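Local coordinates for Alpha/beta hydrolase fold protein (Nakamurella multipartita, PDB 4Y7D), which belongs to the alpha/beta hydrolase fold family and probably acts as a hydrolase, at residues A[186-189]-A[190-194]; A[200-203]-A[204-208]; A[221-224]-A[225-229]. One frame throughout, in Å; residues are numbered along the deposited sequence.

Contact 1: residues A[186-189]-A[190-194]; sequences VAER and VAQIM
R189 bends twice along its chain, at chi2 and chi3, and this folds its guanidinium back to meet Q192, whose CG stands anti to the carbonyl carbon (chi1 -71°) and whose otherwise extended chain carries the amide to it. NH2 of R189 donates to OE1 of Q192 over 2.9 Å, a bond bent to 145° at the hydrogen. The two flat groups are almost parallel, their planes 3° apart, but stepped, and the donor is tilted from the plane of the amide carbonyl. A water completes the polar cluster. It accepts from NE2 of Q192 at 3.1 Å and from NH2 of R189, and in the conformer described for E188 it donates a hydrogen bond to OE2 of that residue; both ends of the glutamine amide are thus engaged, consistent with its modelled orientation. All this lies along one helix, 183-194, in the run of helices between strands 124-130 and 242-247, consistent with the helical cap that alpha/beta hydrolases commonly carry there; i to i+4 backbone bonds run along it from V190 N to V186 O through I193 N to R189 O. NH1 of R189 reaches further, to the carbonyl of A275, and P285 packs against both R189 and Q192. On the buried flank V186 CG1 meets V190 CG2 at 4.0 Å, one turn apart. CD1 of I193 lies 4.0 Å from CG of R189.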
loop_
_atom_site.group_PDB
_atom_site.type_symbol
_atom_site.label_atom_id
_atom_site.label_comp_id
_atom_site.label_asym_id
_atom_site.label_seq_id
_atom_site.Cartn_x
_atom_site.Cartn_y
_atom_site.Cartn_z
ATOM N N VAL A 186 13.079 15.765 9.611
ATOM C CA VAL A 186 13.519 14.580 8.834
ATOM C C VAL A 186 14.616 13.876 9.661
ATOM O O VAL A 186 14.555 12.659 9.868
ATOM C CB VAL A 186 14.055 14.927 7.415
ATOM C CG1 VAL A 186 14.728 13.719 6.731
ATOM C CG2 VAL A 186 12.946 15.442 6.529
ATOM N N ALA A 187 15.619 14.625 10.135
ATOM C CA ALA A 187 16.732 14.009 10.887
ATOM C C ALA A 187 16.258 13.327 12.165
ATOM O O ALA A 187 16.724 12.237 12.508
ATOM C CB ALA A 187 17.803 15.034 11.194
ATOM N N GLU A 188 15.278 13.924 12.831
ATOM C CA GLU A 188 14.700 13.327 14.035
ATOM C C GLU A 188 14.015 11.987 13.716
ATOM O O GLU A 188 14.158 11.011 14.463
ATOM C CB GLU A 188 13.720 14.304 14.694
ATOM C CG GLU A 188 13.156 13.831 16.036
ATOM C CD GLU A 188 12.366 14.925 16.770
ATOM O OE1 GLU A 188 12.965 15.927 17.214
ATOM O OE2 GLU A 188 11.147 14.791 16.911
ATOM N N ARG A 189 13.294 11.943 12.591
ATOM C CA ARG A 189 12.594 10.745 12.148
ATOM C C ARG A 189 13.587 9.674 11.748
ATOM O O ARG A 189 13.445 8.538 12.123
ATOM C CB ARG A 189 11.603 11.050 11.013
ATOM C CG ARG A 189 10.769 9.826 10.615
ATOM C CD ARG A 189 9.696 9.417 11.646
ATOM N NE ARG A 189 8.649 10.429 11.624
ATOM C CZ ARG A 189 8.553 11.445 12.456
ATOM N NH1 ARG A 189 7.628 12.343 12.249
ATOM N NH2 ARG A 189 9.352 11.549 13.516
ATOM N N VAL A 190 14.646 10.079 11.035
ATOM C CA VAL A 190 15.688 9.167 10.608
ATOM C C VAL A 190 16.346 8.494 11.827
ATOM O O VAL A 190 16.556 7.281 11.826
ATOM C CB VAL A 190 16.705 9.891 9.685
ATOM C CG1 VAL A 190 17.938 9.026 9.446
ATOM C CG2 VAL A 190 16.062 10.293 8.381
ATOM N N ALA A 191 16.655 9.264 12.865
ATOM C CA ALA A 191 17.325 8.701 14.055
ATOM C C ALA A 191 16.434 7.671 14.759
ATOM O O ALA A 191 16.910 6.610 15.170
ATOM C CB ALA A 191 17.736 9.807 15.007
ATOM N N GLN A 192 15.126 7.958 14.819
ATOM C CA GLN A 192 14.140 7.001 15.325
ATOM C C GLN A 192 14.163 5.683 14.535
ATOM O O GLN A 192 14.170 4.599 15.100
ATOM C CB GLN A 192 12.737 7.619 15.261
ATOM C CG GLN A 192 12.571 8.731 16.303
ATOM C CD GLN A 192 11.414 9.649 15.973
ATOM O OE1 GLN A 192 10.681 9.430 14.981
ATOM N NE2 GLN A 192 11.267 10.699 16.759
ATOM N N ILE A 193 14.193 5.792 13.217
ATOM C CA ILE A 193 14.152 4.656 12.364
ATOM C C ILE A 193 15.423 3.831 12.489
ATOM O O ILE A 193 15.365 2.624 12.561
ATOM C CB ILE A 193 13.931 5.105 10.915
ATOM C CG1 ILE A 193 12.509 5.657 10.786
ATOM C CG2 ILE A 193 14.173 3.938 9.935
ATOM C CD1 ILE A 193 12.202 6.294 9.444
HETATM N N MSE A 194 16.571 4.490 12.553
HETATM C CA MSE A 194 17.852 3.792 12.737
HETATM C C MSE A 194 17.978 3.176 14.128
HETATM O O MSE A 194 18.885 2.374 14.359
HETATM C CB MSE A 194 19.027 4.738 12.507
HETATM C CG MSE A 194 19.116 5.359 11.108
HETATM SE SE MSE A 194 18.831 4.090 9.653
HETATM C CE MSE A 194 20.564 3.178 9.810
HETATM O O HOH W 1 9.189 12.967 16.401
#

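Contact 2: residues A[200-203]-A[204-208]; sequences ERFT and LELAV
Helix 197-209, in the helical insertion between strands 124-130 and 242-247 of this alpha/beta hydrolase, carries F202 and L206 one turn apart, the leucine resting on the phenylalanine ring. CD2 of L206 comes over one face in a CH-pi contact, 3.8 Å from the centroid of the F202 ring and 20° off its normal. Its closest approaches are to the CE1 and CZ side of the ring, with L206 CG 3.7 Å from F202 CZ. The F202 ring gets there because CG lies anti to the backbone N (chi1 176°), although the bond to CB leads away from the following turn. W282 stacks on F202, and A48 and A51 of helix 46-58 pack against L206, so the pair fills a seam between helices. Were F202 replaced by an alanine, L206 CD2 would probably lose the ring face it rests on and W282 its stacking partner. Regular i to i+4 backbone bonds hold this stretch of helix, from L204 N to E200 O at 3.0 Å to A207 N to T203 O at 2.9 Å. On the other flanks, E200 and L204 run alongside each other, CG of E200 3.8 Å from CD1 of L204. R201 and E205 are likewise side by side, R201 CG lying 3.4 Å from E205 OE2 in the conformer described, while E205 OE1 bridges to R54.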
loop_
_atom_site.group_PDB
_atom_site.type_symbol
_atom_site.label_atom_id
_atom_site.label_comp_id
_atom_site.label_asym_id
_atom_site.label_seq_id
_atom_site.Cartn_x
_atom_site.Cartn_y
_atom_site.Cartn_z
ATOM N N GLU A 200 13.585 0.377 10.175
ATOM C CA GLU A 200 14.678 0.518 9.194
ATOM C C GLU A 200 14.434 -0.430 8.030
ATOM O O GLU A 200 14.502 -0.034 6.861
ATOM C CB GLU A 200 16.039 0.218 9.842
ATOM C CG GLU A 200 17.217 0.331 8.863
ATOM C CD GLU A 200 18.555 0.098 9.500
ATOM O OE1 GLU A 200 18.673 0.037 10.760
ATOM O OE2 GLU A 200 19.529 -0.007 8.732
ATOM N N ARG A 201 14.163 -1.687 8.351
ATOM C CA ARG A 201 13.936 -2.685 7.328
ATOM C C ARG A 201 12.760 -2.299 6.443
ATOM O O ARG A 201 12.867 -2.389 5.205
ATOM C CB ARG A 201 13.707 -4.066 7.949
ATOM C CG ARG A 201 13.329 -5.113 6.918
ATOM C CD ARG A 201 13.223 -6.518 7.500
ATOM N NE ARG A 201 12.448 -6.539 8.744
ATOM C CZ ARG A 201 12.219 -7.638 9.458
ATOM N NH1 ARG A 201 11.526 -7.547 10.571
ATOM N NH2 ARG A 201 12.661 -8.825 9.043
ATOM N N PHE A 202 11.643 -1.861 7.054
ATOM C CA PHE A 202 10.479 -1.457 6.271
ATOM C C PHE A 202 10.841 -0.349 5.297
ATOM O O PHE A 202 10.487 -0.412 4.091
ATOM C CB PHE A 202 9.318 -0.958 7.164
ATOM C CG PHE A 202 8.145 -0.459 6.394
ATOM C CD1 PHE A 202 7.129 -1.330 5.990
ATOM C CD2 PHE A 202 8.027 0.879 6.057
ATOM C CE1 PHE A 202 6.057 -0.884 5.258
ATOM C CE2 PHE A 202 6.951 1.331 5.306
ATOM C CZ PHE A 202 5.953 0.450 4.903
ATOM N N THR A 203 11.548 0.671 5.799
ATOM C CA THR A 203 11.855 1.826 4.981
ATOM C C THR A 203 12.743 1.474 3.775
ATOM O O THR A 203 12.521 1.967 2.667
ATOM C CB THR A 203 12.488 2.961 5.823
ATOM O OG1 THR A 203 11.641 3.264 6.936
ATOM C CG2 THR A 203 12.678 4.231 4.979
ATOM N N LEU A 204 13.760 0.657 4.019
ATOM C CA LEU A 204 14.672 0.240 2.963
ATOM C C LEU A 204 13.956 -0.583 1.897
ATOM O O LEU A 204 14.138 -0.347 0.666
ATOM C CB LEU A 204 15.847 -0.543 3.569
ATOM C CG LEU A 204 16.740 0.219 4.539
ATOM C CD1 LEU A 204 17.713 -0.734 5.218
ATOM C CD2 LEU A 204 17.495 1.341 3.854
ATOM N N GLU A 205 13.092 -1.491 2.340
ATOM C CA GLU A 205 12.344 -2.314 1.380
ATOM C C GLU A 205 11.428 -1.474 0.501
ATOM O O GLU A 205 11.374 -1.685 -0.709
ATOM C CB GLU A 205 11.620 -3.430 2.100
ATOM C CG GLU A 205 12.635 -4.455 2.571
ATOM C CD GLU A 205 12.068 -5.636 3.336
ATOM O OE1 GLU A 205 10.848 -5.693 3.487
ATOM O OE2 GLU A 205 12.877 -6.487 3.808
ATOM N N LEU A 206 10.712 -0.522 1.113
ATOM C CA LEU A 206 9.793 0.323 0.363
ATOM C C LEU A 206 10.540 1.294 -0.538
ATOM O O LEU A 206 10.065 1.558 -1.685
ATOM C CB LEU A 206 8.813 1.052 1.298
ATOM C CG LEU A 206 7.519 0.267 1.551
ATOM C CD1 LEU A 206 6.770 0.167 0.225
ATOM C CD2 LEU A 206 7.728 -1.113 2.124
ATOM N N ALA A 207 11.696 1.782 -0.076
ATOM C CA ALA A 207 12.524 2.676 -0.940
ATOM C C ALA A 207 12.939 2.007 -2.258
ATOM O O ALA A 207 12.847 2.596 -3.356
ATOM C CB ALA A 207 13.737 3.172 -0.167
ATOM N N VAL A 208 13.395 0.774 -2.175
ATOM C CA VAL A 208 13.757 0.017 -3.368
ATOM C C VAL A 208 12.532 -0.252 -4.264
ATOM O O VAL A 208 12.636 -0.160 -5.495
ATOM C CB VAL A 208 14.468 -1.295 -2.972
ATOM C CG1 VAL A 208 14.668 -2.198 -4.179
ATOM C CG2 VAL A 208 15.813 -0.975 -2.328
#

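Contact 3: residues A[221-224]-A[225-229]; sequences DNDM and DQFAR
F227 N bonds D223 O at 2.8 Å along helix 217-227, and Q226 N bonds N222 O at the same length, whereas A228 N to M224 O is weak at 3.4 Å. The D225 carboxylate holds R229, four residues on, in a salt bridge, NH2 of R229 2.7 Å from OD1 of D225, in which all the N-H bonds, from NH2 and NE alike, are weak. One water ties D225 and Q226 to N222: it donates to OD1 of N222 at 3.0 Å and to OD2 of D225, and accepts from NE2 of Q226. ND2 of N222 turns the other way, to the carbonyl of V80. F227 lies against the preceding turn. CG takes the position anti to its carbonyl carbon (chi1 -60°), which lays one face over D223: the carbonyl O sits 3.1 Å above the ring plane toward the rim, and CB of D223 makes a CH-pi contact, 4.1 Å from the ring centroid. Ring and carboxylate planes are 9° apart. CE of the selenomethionine M224 meets the same ring obliquely, 3.9 Å from F227 CD2. OD2 of D223 is the acceptor for R68, Y71 and S42, the first a salt bridge. The buried carboxylate thus has a cationic partner and two hydroxyl groups around it, which would probably stabilise its negative charge, while its CB side serves as an apolar surface for F227.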
loop_
_atom_site.group_PDB
_atom_site.type_symbol
_atom_site.label_atom_id
_atom_site.label_comp_id
_atom_site.label_asym_id
_atom_site.label_seq_id
_atom_site.Cartn_x
_atom_site.Cartn_y
_atom_site.Cartn_z
ATOM N N ASP A 221 2.579 2.420 -15.117
ATOM C CA ASP A 221 2.000 3.248 -16.192
ATOM C C ASP A 221 0.467 3.089 -16.245
ATOM O O ASP A 221 -0.290 4.048 -16.378
ATOM C CB ASP A 221 2.584 2.808 -17.537
ATOM C CG ASP A 221 4.021 3.267 -17.730
ATOM O OD1 ASP A 221 4.490 4.109 -16.939
ATOM O OD2 ASP A 221 4.662 2.822 -18.697
ATOM N N ASN A 222 0.009 1.851 -16.063
ATOM C CA ASN A 222 -1.419 1.592 -16.009
ATOM C C ASN A 222 -2.096 2.332 -14.829
ATOM O O ASN A 222 -3.147 2.963 -14.969
ATOM C CB ASN A 222 -1.686 0.094 -15.864
ATOM C CG ASN A 222 -3.165 -0.190 -15.834
ATOM O OD1 ASN A 222 -3.854 0.160 -16.776
ATOM N ND2 ASN A 222 -3.664 -0.766 -14.781
ATOM N N ASP A 223 -1.477 2.265 -13.668
ATOM C CA ASP A 223 -2.032 2.939 -12.470
ATOM C C ASP A 223 -2.086 4.463 -12.714
ATOM O O ASP A 223 -3.082 5.138 -12.418
ATOM C CB ASP A 223 -1.192 2.680 -11.226
ATOM C CG ASP A 223 -1.297 1.292 -10.664
ATOM O OD1 ASP A 223 -2.196 0.505 -11.043
ATOM O OD2 ASP A 223 -0.430 0.978 -9.790
HETATM N N MSE A 224 -1.027 5.007 -13.274
HETATM C CA MSE A 224 -1.010 6.477 -13.493
HETATM C C MSE A 224 -2.103 6.856 -14.463
HETATM O O MSE A 224 -2.782 7.886 -14.318
HETATM C CB MSE A 224 0.380 6.963 -13.959
HETATM C CG MSE A 224 1.422 6.722 -12.863
HETATM SE SE MSE A 224 1.198 7.568 -11.076
HETATM C CE MSE A 224 0.422 6.130 -10.012
ATOM N N ASP A 225 -2.302 6.058 -15.496
ATOM C CA ASP A 225 -3.333 6.344 -16.450
ATOM C C ASP A 225 -4.743 6.189 -15.841
ATOM O O ASP A 225 -5.626 7.057 -16.023
ATOM C CB ASP A 225 -3.188 5.444 -17.669
ATOM C CG ASP A 225 -4.329 5.580 -18.594
ATOM O OD1 ASP A 225 -4.634 6.698 -18.982
ATOM O OD2 ASP A 225 -4.937 4.572 -18.964
ATOM N N GLN A 226 -4.946 5.117 -15.075
ATOM C CA GLN A 226 -6.254 4.862 -14.518
ATOM C C GLN A 226 -6.610 5.859 -13.433
ATOM O O GLN A 226 -7.753 6.280 -13.339
ATOM C CB GLN A 226 -6.309 3.445 -13.928
ATOM C CG GLN A 226 -6.349 2.336 -14.985
ATOM C CD GLN A 226 -7.575 2.454 -15.841
ATOM O OE1 GLN A 226 -8.655 2.649 -15.329
ATOM N NE2 GLN A 226 -7.420 2.402 -17.121
ATOM N N PHE A 227 -5.655 6.214 -12.579
ATOM C CA PHE A 227 -5.990 7.117 -11.471
ATOM C C PHE A 227 -6.375 8.494 -11.987
ATOM O O PHE A 227 -7.197 9.172 -11.367
ATOM C CB PHE A 227 -4.848 7.262 -10.452
ATOM C CG PHE A 227 -4.423 5.977 -9.784
ATOM C CD1 PHE A 227 -5.133 4.812 -9.937
ATOM C CD2 PHE A 227 -3.317 5.968 -8.994
ATOM C CE1 PHE A 227 -4.731 3.641 -9.310
ATOM C CE2 PHE A 227 -2.882 4.802 -8.390
ATOM C CZ PHE A 227 -3.595 3.647 -8.565
ATOM N N ALA A 228 -5.792 8.922 -13.110
ATOM C CA ALA A 228 -6.150 10.168 -13.755
ATOM C C ALA A 228 -7.546 10.165 -14.398
ATOM O O ALA A 228 -8.048 11.222 -14.818
ATOM C CB ALA A 228 -5.090 10.543 -14.816
ATOM N N ARG A 229 -8.136 8.977 -14.521
ATOM C CA ARG A 229 -9.439 8.815 -15.148
ATOM C C ARG A 229 -10.571 8.448 -14.180
ATOM O O ARG A 229 -11.722 8.309 -14.606
ATOM C CB ARG A 229 -9.384 7.694 -16.193
ATOM C CG ARG A 229 -8.643 8.011 -17.469
ATOM C CD ARG A 229 -8.673 6.732 -18.317
ATOM N NE ARG A 229 -7.510 6.617 -19.178
ATOM C CZ ARG A 229 -7.370 7.230 -20.366
ATOM N NH1 ARG A 229 -8.324 8.036 -20.839
ATOM N NH2 ARG A 229 -6.253 7.047 -21.088
HETATM O O HOH W 2 -5.238 2.168 -18.472
#

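Overall arrangement
Following the chain from its N terminus, contacts 1, 2 and 3 come in series; each spans neighbouring turns of a single helix, so none closes a long loop and none nests in or crosses another. All three helices belong to the insertion between strands 124-130 and 242-247. Contact 1, on helix 183-194, and contact 2, on helix 197-209, touch directly, I193 packing on E200 and T203 and M194 on E200, and both pack against helix 167-177. Contact 2 also reaches helix 46-58 and, through V283, helix 280-283. Contact 3, on helix 217-227, stands about 12 Å from contact 2 (nearest atoms), and joins its helix to helix 82-95 and to S42, R68 and Y71.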